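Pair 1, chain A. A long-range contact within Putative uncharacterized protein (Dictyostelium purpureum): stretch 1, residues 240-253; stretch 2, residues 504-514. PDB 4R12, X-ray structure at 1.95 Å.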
# COMPACT_ATOMS: atom_id res chain seq x y z
N ALA A 240 -2.57 10.15 -1.60
CA ALA A 240 -1.42 10.59 -2.38
C ALA A 240 -1.34 9.91 -3.75
O ALA A 240 -0.99 10.55 -4.75
CB ALA A 240 -0.09 10.36 -1.60
N THR A 241 -1.66 8.62 -3.81
CA THR A 241 -1.67 7.94 -5.11
C THR A 241 -2.65 8.61 -6.09
O THR A 241 -2.30 8.86 -7.25
CB THR A 241 -2.03 6.45 -4.95
OG1 THR A 241 -1.09 5.85 -4.05
CG2 THR A 241 -1.98 5.74 -6.31
N VAL A 242 -3.85 8.91 -5.62
CA VAL A 242 -4.83 9.63 -6.44
C VAL A 242 -4.31 10.99 -6.85
O VAL A 242 -4.45 11.44 -8.01
CB VAL A 242 -6.16 9.80 -5.67
CG1 VAL A 242 -7.10 10.74 -6.41
CG2 VAL A 242 -6.83 8.45 -5.47
N THR A 243 -3.71 11.67 -5.88
CA THR A 243 -3.13 12.99 -6.09
C THR A 243 -2.11 12.98 -7.21
O THR A 243 -2.22 13.74 -8.18
CB THR A 243 -2.46 13.52 -4.81
OG1 THR A 243 -3.43 13.67 -3.77
CG2 THR A 243 -1.80 14.89 -5.08
N LEU A 244 -1.11 12.10 -7.09
CA LEU A 244 -0.03 12.10 -8.08
C LEU A 244 -0.50 11.66 -9.47
O LEU A 244 -0.08 12.23 -10.48
CB LEU A 244 1.12 11.21 -7.62
CG LEU A 244 2.38 11.36 -8.49
CD1 LEU A 244 2.78 12.84 -8.59
CD2 LEU A 244 3.52 10.53 -7.89
N LEU A 245 -1.38 10.67 -9.54
CA LEU A 245 -1.96 10.32 -10.84
C LEU A 245 -2.75 11.51 -11.42
O LEU A 245 -2.71 11.73 -12.64
CB LEU A 245 -2.87 9.07 -10.76
CG LEU A 245 -2.10 7.76 -10.53
CD1 LEU A 245 -3.07 6.63 -10.12
CD2 LEU A 245 -1.33 7.35 -11.79
N SER A 246 -3.44 12.26 -10.57
CA SER A 246 -4.24 13.39 -11.04
C SER A 246 -3.34 14.57 -11.45
O SER A 246 -3.64 15.31 -12.40
CB SER A 246 -5.25 13.83 -9.97
OG SER A 246 -6.12 12.74 -9.65
N VAL A 247 -2.22 14.73 -10.75
CA VAL A 247 -1.18 15.66 -11.14
C VAL A 247 -0.64 15.32 -12.54
O VAL A 247 -0.50 16.18 -13.40
CB VAL A 247 -0.01 15.66 -10.12
CG1 VAL A 247 1.26 16.28 -10.72
CG2 VAL A 247 -0.42 16.42 -8.84
N ILE A 248 -0.33 14.04 -12.74
CA ILE A 248 0.19 13.54 -14.02
C ILE A 248 -0.85 13.75 -15.13
O ILE A 248 -0.54 14.27 -16.21
CB ILE A 248 0.59 12.05 -13.90
CG1 ILE A 248 1.80 11.93 -12.97
CG2 ILE A 248 0.93 11.46 -15.25
CD1 ILE A 248 2.13 10.54 -12.53
N LYS A 249 -2.10 13.42 -14.85
CA LYS A 249 -3.15 13.66 -15.84
C LYS A 249 -3.26 15.16 -16.18
O LYS A 249 -3.46 15.54 -17.34
CB LYS A 249 -4.49 13.14 -15.34
CG LYS A 249 -5.64 13.34 -16.35
CD LYS A 249 -5.56 12.34 -17.52
CE LYS A 249 -6.77 12.50 -18.46
NZ LYS A 249 -6.61 11.68 -19.69
N SER A 250 -3.11 16.01 -15.16
CA SER A 250 -3.21 17.45 -15.39
C SER A 250 -2.01 17.95 -16.19
O SER A 250 -2.15 18.79 -17.08
CB SER A 250 -3.33 18.19 -14.06
OG SER A 250 -4.46 17.73 -13.33
N LEU A 251 -0.83 17.44 -15.88
CA LEU A 251 0.38 17.81 -16.60
C LEU A 251 0.39 17.26 -18.02
O LEU A 251 1.08 17.81 -18.88
CB LEU A 251 1.63 17.34 -15.86
CG LEU A 251 1.94 18.12 -14.58
CD1 LEU A 251 3.14 17.52 -13.84
CD2 LEU A 251 2.19 19.59 -14.91
N ALA A 252 -0.37 16.20 -18.27
CA ALA A 252 -0.43 15.63 -19.63
C ALA A 252 -0.98 16.64 -20.64
O ALA A 252 -0.68 16.54 -21.83
CB ALA A 252 -1.28 14.37 -19.65
N ALA A 253 -1.78 17.58 -20.16
CA ALA A 253 -2.44 18.53 -21.05
C ALA A 253 -1.67 19.84 -21.21
O ALA A 253 -2.10 20.70 -21.98
CB ALA A 253 -3.87 18.82 -20.56
N LEU A 504 -3.84 -2.11 -12.52
CA LEU A 504 -4.63 -0.91 -12.83
C LEU A 504 -3.77 0.36 -12.79
O LEU A 504 -3.81 1.18 -13.73
CB LEU A 504 -5.81 -0.76 -11.87
CG LEU A 504 -6.69 0.49 -12.04
CD1 LEU A 504 -7.16 0.65 -13.49
CD2 LEU A 504 -7.88 0.45 -11.10
N ILE A 505 -3.01 0.55 -11.71
CA ILE A 505 -2.12 1.71 -11.64
C ILE A 505 -1.16 1.72 -12.85
O ILE A 505 -0.96 2.74 -13.49
CB ILE A 505 -1.32 1.75 -10.32
CG1 ILE A 505 -2.25 2.03 -9.13
CG2 ILE A 505 -0.24 2.81 -10.36
CD1 ILE A 505 -1.55 1.88 -7.76
N HIS A 506 -0.59 0.56 -13.16
CA HIS A 506 0.31 0.45 -14.31
C HIS A 506 -0.38 0.85 -15.64
O HIS A 506 0.11 1.70 -16.38
CB HIS A 506 0.85 -0.98 -14.41
CG HIS A 506 1.69 -1.23 -15.63
ND1 HIS A 506 1.64 -2.42 -16.33
CD2 HIS A 506 2.63 -0.47 -16.24
CE1 HIS A 506 2.50 -2.37 -17.34
NE2 HIS A 506 3.11 -1.20 -17.31
N ARG A 507 -1.51 0.24 -15.93
CA ARG A 507 -2.18 0.49 -17.21
C ARG A 507 -2.72 1.92 -17.30
O ARG A 507 -2.71 2.53 -18.39
CB ARG A 507 -3.30 -0.51 -17.43
CG ARG A 507 -2.90 -1.98 -17.45
CD ARG A 507 -2.56 -2.49 -18.84
NE ARG A 507 -3.68 -2.38 -19.77
CZ ARG A 507 -3.58 -2.63 -21.08
NH1 ARG A 507 -2.40 -2.99 -21.58
NH2 ARG A 507 -4.64 -2.51 -21.88
N LEU A 508 -3.17 2.47 -16.18
CA LEU A 508 -3.67 3.84 -16.16
C LEU A 508 -2.52 4.85 -16.34
O LEU A 508 -2.62 5.76 -17.16
CB LEU A 508 -4.43 4.11 -14.85
CG LEU A 508 -4.98 5.52 -14.67
CD1 LEU A 508 -6.02 5.85 -15.77
CD2 LEU A 508 -5.58 5.69 -13.26
N LEU A 509 -1.43 4.67 -15.60
CA LEU A 509 -0.26 5.55 -15.71
C LEU A 509 0.33 5.49 -17.12
O LEU A 509 0.67 6.52 -17.70
CB LEU A 509 0.82 5.17 -14.68
CG LEU A 509 2.12 5.99 -14.65
CD1 LEU A 509 1.82 7.46 -14.43
CD2 LEU A 509 3.06 5.49 -13.57
N TYR A 510 0.46 4.27 -17.64
CA TYR A 510 0.96 4.06 -19.00
C TYR A 510 0.11 4.86 -20.00
O TYR A 510 0.63 5.56 -20.86
CB TYR A 510 0.94 2.56 -19.34
CG TYR A 510 1.63 2.19 -20.64
CD1 TYR A 510 1.01 2.38 -21.87
CD2 TYR A 510 2.91 1.63 -20.63
CE1 TYR A 510 1.65 2.04 -23.06
CE2 TYR A 510 3.56 1.29 -21.81
CZ TYR A 510 2.92 1.49 -23.02
OH TYR A 510 3.56 1.15 -24.20
N SER A 511 -1.21 4.75 -19.87
CA SER A 511 -2.12 5.42 -20.78
C SER A 511 -2.05 6.95 -20.68
O SER A 511 -2.01 7.64 -21.70
CB SER A 511 -3.56 4.95 -20.53
OG SER A 511 -4.45 5.65 -21.37
N ILE A 512 -2.04 7.48 -19.45
CA ILE A 512 -2.09 8.94 -19.28
C ILE A 512 -0.84 9.61 -19.85
O ILE A 512 -0.88 10.73 -20.35
CB ILE A 512 -2.21 9.32 -17.80
CG1 ILE A 512 -3.61 8.99 -17.28
CG2 ILE A 512 -1.96 10.81 -17.59
CD1 ILE A 512 -3.62 9.11 -15.74
N THR A 513 0.27 8.89 -19.80
CA THR A 513 1.55 9.45 -20.21
C THR A 513 1.94 9.05 -21.64
O THR A 513 3.06 9.30 -22.07
CB THR A 513 2.66 9.02 -19.24
OG1 THR A 513 2.70 7.59 -19.18
CG2 THR A 513 2.40 9.56 -17.82
N GLN A 514 1.01 8.45 -22.38
CA GLN A 514 1.32 7.99 -23.74
C GLN A 514 1.80 9.13 -24.65
O GLN A 514 1.37 10.28 -24.49
CB GLN A 514 0.10 7.31 -24.37
CG GLN A 514 -1.04 8.26 -24.71
CD GLN A 514 -2.27 7.53 -25.21
OE1 GLN A 514 -2.49 7.42 -26.42
NE2 GLN A 514 -3.09 7.04 -24.28
O HOH W 1 -3.76 11.94 -20.86

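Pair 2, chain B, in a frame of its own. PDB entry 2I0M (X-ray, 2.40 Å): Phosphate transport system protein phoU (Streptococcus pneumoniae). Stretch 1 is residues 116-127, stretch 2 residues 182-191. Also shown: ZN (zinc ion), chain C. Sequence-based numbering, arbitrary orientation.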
# COMPACT_ATOMS: atom_id res chain seq x y z
N GLU B 116 -7.58 -7.44 -23.41
CA GLU B 116 -6.29 -8.12 -23.43
C GLU B 116 -5.11 -7.17 -23.70
O GLU B 116 -4.18 -7.09 -22.90
CB GLU B 116 -6.30 -9.28 -24.45
CG GLU B 116 -5.31 -10.41 -24.12
CD GLU B 116 -5.39 -10.85 -22.65
OE1 GLU B 116 -6.38 -11.54 -22.27
OE2 GLU B 116 -4.47 -10.51 -21.87
N GLU B 117 -5.15 -6.48 -24.84
CA GLU B 117 -4.09 -5.54 -25.23
C GLU B 117 -3.98 -4.29 -24.34
O GLU B 117 -2.87 -3.83 -24.06
CB GLU B 117 -4.21 -5.16 -26.72
CG GLU B 117 -3.98 -6.31 -27.70
CD GLU B 117 -2.71 -7.10 -27.42
OE1 GLU B 117 -1.64 -6.49 -27.14
OE2 GLU B 117 -2.77 -8.36 -27.49
N GLN B 118 -5.12 -3.76 -23.90
CA GLN B 118 -5.14 -2.71 -22.87
C GLN B 118 -4.42 -3.15 -21.59
O GLN B 118 -3.63 -2.40 -21.00
CB GLN B 118 -6.57 -2.30 -22.53
CG GLN B 118 -7.16 -1.22 -23.42
CD GLN B 118 -8.11 -0.30 -22.64
OE1 GLN B 118 -7.70 0.37 -21.70
NE2 GLN B 118 -9.38 -0.27 -23.04
N LEU B 119 -4.68 -4.38 -21.18
CA LEU B 119 -4.04 -5.01 -20.04
C LEU B 119 -2.52 -5.14 -20.21
O LEU B 119 -1.76 -4.92 -19.25
CB LEU B 119 -4.67 -6.38 -19.80
CG LEU B 119 -4.63 -6.83 -18.35
CD1 LEU B 119 -5.91 -7.57 -17.97
CD2 LEU B 119 -3.38 -7.68 -18.10
N HIS B 120 -2.10 -5.52 -21.42
CA HIS B 120 -0.69 -5.58 -21.82
C HIS B 120 -0.06 -4.19 -21.68
O HIS B 120 1.08 -4.06 -21.27
CB HIS B 120 -0.55 -6.06 -23.30
CG HIS B 120 -0.84 -7.52 -23.51
ND1 HIS B 120 -0.59 -8.15 -24.72
CD2 HIS B 120 -1.31 -8.47 -22.68
CE1 HIS B 120 -0.94 -9.43 -24.62
NE2 HIS B 120 -1.38 -9.64 -23.39
N GLN B 121 -0.83 -3.16 -22.03
CA GLN B 121 -0.35 -1.78 -21.96
C GLN B 121 -0.19 -1.30 -20.53
O GLN B 121 0.83 -0.70 -20.20
CB GLN B 121 -1.25 -0.84 -22.75
CG GLN B 121 -1.25 -1.09 -24.26
CD GLN B 121 0.14 -1.04 -24.87
OE1 GLN B 121 0.94 -0.16 -24.53
NE2 GLN B 121 0.43 -1.97 -25.77
N MET B 122 -1.19 -1.58 -19.70
CA MET B 122 -1.12 -1.27 -18.27
C MET B 122 0.08 -1.99 -17.68
O MET B 122 0.80 -1.43 -16.84
CB MET B 122 -2.42 -1.72 -17.58
CG MET B 122 -2.50 -1.45 -16.07
SD MET B 122 -4.08 -1.90 -15.31
CE MET B 122 -4.20 -3.59 -15.75
N GLY B 123 0.30 -3.23 -18.14
CA GLY B 123 1.43 -4.03 -17.68
C GLY B 123 2.78 -3.46 -18.08
O GLY B 123 3.68 -3.36 -17.25
N LYS B 124 2.90 -3.09 -19.36
CA LYS B 124 4.12 -2.48 -19.93
C LYS B 124 4.49 -1.16 -19.21
O LYS B 124 5.67 -0.90 -18.97
CB LYS B 124 3.95 -2.27 -21.46
CG LYS B 124 3.96 -3.56 -22.34
CD LYS B 124 3.50 -3.36 -23.85
CE LYS B 124 3.28 -4.73 -24.61
NZ LYS B 124 2.32 -4.83 -25.88
N LEU B 125 3.50 -0.34 -18.88
CA LEU B 125 3.76 0.94 -18.19
C LEU B 125 4.17 0.71 -16.73
O LEU B 125 5.05 1.40 -16.21
CB LEU B 125 2.57 1.91 -18.31
CG LEU B 125 2.64 3.29 -17.60
CD1 LEU B 125 3.74 4.24 -18.14
CD2 LEU B 125 1.30 4.00 -17.64
N SER B 126 3.57 -0.28 -16.09
CA SER B 126 3.98 -0.72 -14.76
C SER B 126 5.45 -1.14 -14.73
O SER B 126 6.23 -0.67 -13.91
CB SER B 126 3.07 -1.87 -14.28
OG SER B 126 1.76 -1.39 -14.02
N LEU B 127 5.82 -2.04 -15.64
CA LEU B 127 7.20 -2.51 -15.73
C LEU B 127 8.19 -1.37 -15.96
O LEU B 127 9.22 -1.30 -15.30
CB LEU B 127 7.35 -3.54 -16.84
CG LEU B 127 6.71 -4.91 -16.61
CD1 LEU B 127 7.11 -5.84 -17.78
CD2 LEU B 127 7.15 -5.51 -15.29
N GLN B 182 -11.31 -12.77 -11.85
CA GLN B 182 -9.87 -12.98 -11.90
C GLN B 182 -9.14 -11.81 -12.58
O GLN B 182 -8.10 -11.35 -12.08
CB GLN B 182 -9.52 -14.32 -12.55
CG GLN B 182 -9.99 -15.56 -11.75
CD GLN B 182 -9.57 -15.54 -10.28
OE1 GLN B 182 -8.41 -15.25 -9.95
NE2 GLN B 182 -10.50 -15.88 -9.39
N TYR B 183 -9.68 -11.33 -13.69
CA TYR B 183 -9.14 -10.14 -14.35
C TYR B 183 -9.36 -8.84 -13.56
O TYR B 183 -8.61 -7.88 -13.73
CB TYR B 183 -9.70 -9.99 -15.77
CG TYR B 183 -9.01 -10.89 -16.77
CD1 TYR B 183 -7.81 -10.51 -17.35
CD2 TYR B 183 -9.56 -12.12 -17.13
CE1 TYR B 183 -7.17 -11.33 -18.27
CE2 TYR B 183 -8.92 -12.95 -18.04
CZ TYR B 183 -7.73 -12.55 -18.61
OH TYR B 183 -7.08 -13.36 -19.52
N LEU B 184 -10.37 -8.81 -12.69
CA LEU B 184 -10.51 -7.70 -11.76
C LEU B 184 -9.35 -7.69 -10.77
O LEU B 184 -8.73 -6.64 -10.55
CB LEU B 184 -11.87 -7.70 -11.04
CG LEU B 184 -13.11 -7.28 -11.85
CD1 LEU B 184 -14.38 -7.34 -11.00
CD2 LEU B 184 -12.96 -5.90 -12.50
N TYR B 185 -9.04 -8.85 -10.19
CA TYR B 185 -7.91 -8.98 -9.25
C TYR B 185 -6.61 -8.57 -9.93
O TYR B 185 -5.86 -7.78 -9.37
CB TYR B 185 -7.76 -10.39 -8.71
CG TYR B 185 -8.97 -10.92 -7.96
CD1 TYR B 185 -9.81 -10.06 -7.24
CD2 TYR B 185 -9.24 -12.29 -7.94
CE1 TYR B 185 -10.90 -10.55 -6.55
CE2 TYR B 185 -10.33 -12.79 -7.25
CZ TYR B 185 -11.16 -11.92 -6.55
OH TYR B 185 -12.25 -12.41 -5.87
N ILE B 186 -6.37 -9.10 -11.13
CA ILE B 186 -5.15 -8.84 -11.88
C ILE B 186 -4.91 -7.34 -12.04
O ILE B 186 -3.80 -6.85 -11.78
CB ILE B 186 -5.15 -9.55 -13.26
CG1 ILE B 186 -4.91 -11.05 -13.08
CG2 ILE B 186 -4.10 -8.93 -14.19
CD1 ILE B 186 -5.41 -11.91 -14.21
N ILE B 187 -5.93 -6.61 -12.47
CA ILE B 187 -5.76 -5.18 -12.70
C ILE B 187 -5.60 -4.42 -11.39
O ILE B 187 -4.92 -3.41 -11.35
CB ILE B 187 -6.85 -4.56 -13.64
CG1 ILE B 187 -8.24 -4.60 -13.02
CG2 ILE B 187 -6.82 -5.27 -14.99
CD1 ILE B 187 -9.21 -3.60 -13.63
N GLY B 188 -6.21 -4.95 -10.32
CA GLY B 188 -6.01 -4.42 -8.97
C GLY B 188 -4.59 -4.64 -8.47
O GLY B 188 -4.04 -3.79 -7.74
N HIS B 189 -4.00 -5.77 -8.84
CA HIS B 189 -2.61 -6.08 -8.46
C HIS B 189 -1.61 -5.17 -9.16
O HIS B 189 -0.61 -4.78 -8.56
CB HIS B 189 -2.27 -7.54 -8.73
CG HIS B 189 -2.85 -8.49 -7.73
ND1 HIS B 189 -2.66 -8.34 -6.38
CD2 HIS B 189 -3.59 -9.62 -7.89
CE1 HIS B 189 -3.28 -9.32 -5.74
NE2 HIS B 189 -3.86 -10.10 -6.63
N LEU B 190 -1.88 -4.85 -10.42
CA LEU B 190 -1.05 -3.94 -11.20
C LEU B 190 -1.19 -2.52 -10.70
O LEU B 190 -0.21 -1.79 -10.61
CB LEU B 190 -1.43 -3.99 -12.69
CG LEU B 190 -0.82 -5.09 -13.55
CD1 LEU B 190 -1.40 -5.08 -14.95
CD2 LEU B 190 0.70 -4.92 -13.60
N GLU B 191 -2.43 -2.13 -10.37
CA GLU B 191 -2.68 -0.80 -9.88
C GLU B 191 -1.93 -0.58 -8.55
O GLU B 191 -1.30 0.46 -8.38
CB GLU B 191 -4.19 -0.54 -9.77
CG GLU B 191 -4.59 0.94 -9.59
CD GLU B 191 -4.31 1.48 -8.18
OE1 GLU B 191 -4.37 0.69 -7.22
OE2 GLU B 191 -4.05 2.69 -8.05
ZN ZN C . -2.75 4.05 -8.70

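The sharpest difference between the two pairs lies at one matched position on the first helix, where pair 1 has Lys249(A) and pair 2 has Gly123(B). In pair 1 the lysine backbone and side chain both meet the facing isoleucine: Lys249(A) CA lies 3.5 Å from Ile512(A) CG2, and Lys249(A) CD lies 3.9 Å from Ile512(A) CG1. A water extends this contact, accepting from Lys249(A) NZ at 3.1 Å and donating to Ile512(A) O at 3.2 Å. In pair 2 the glycine offers backbone alone, and Gly123(B) N approaches Leu190(B) CD1 at 4.1 Å.

Around this exchange the frame is nearly constant. Two helices run roughly parallel, at 20° in pair 1 and 22° in pair 2, with closest axial approaches of 10.2 and 10.4 Å; 14 central residues superpose with an RMSD of 0.4 Å. Each pair uses the same knob-into-hole arrangement. Ile512(A) sits among Leu245(A), Ile248(A), Lys249(A) and Ala252(A), while its counterpart Leu190(B) sits among Leu119(B), Met122(B), Gly123(B) and Ser126(B). The knob side-chain centres nearly coincide after superposition, so a beta-branched and a gamma-branched residue fill almost the same space.

The walls of the hole differ more in shape than in place. Ile248(A) is branched and touches both partners: its CD1 is 3.6 Å from Leu509(A) CD1, and its CG2 lies 3.8 Å from Ile512(A) CG2 and also 4.2 Å from Leu509(A) CD1. The matched Met122(B) reaches with its terminal methyl instead, Met122(B) CE lying 3.2 Å from Ile187(B) CG2 and 3.3 Å from Leu190(B) CD1. At the next turn, Ala252(A) CB is 3.7 Å from Ile512(A) O. The matching Ser126(B) presents a hydroxyl, its OG 3.7 Å from Leu190(B) CD2, but hydrogen-bonds it back to Met122(B) O at 3.0 Å, so that the polar atom is satisfied within its own helix.

Leucine is retained at the position shared by Leu245(A) and Leu119(B), yet its surroundings change. Leu245(A) CD1 packs 4.1 Å from Leu508(A) CD2, and Leu119(B) CD2 lies 4.2 Å from the matched Ile186(B) CG2. Leu119(B) CD1 also meets the edge of an aromatic ring, 3.6 Å from Tyr183(B) CD1, at the position where pair 1 has Ile505(A).

Neither interface has a clear direct hydrogen bond between its helices. The example illustrates a general principle: a common helix spacing and register can be filled by different side chains, provided that knob and hole remain complementary.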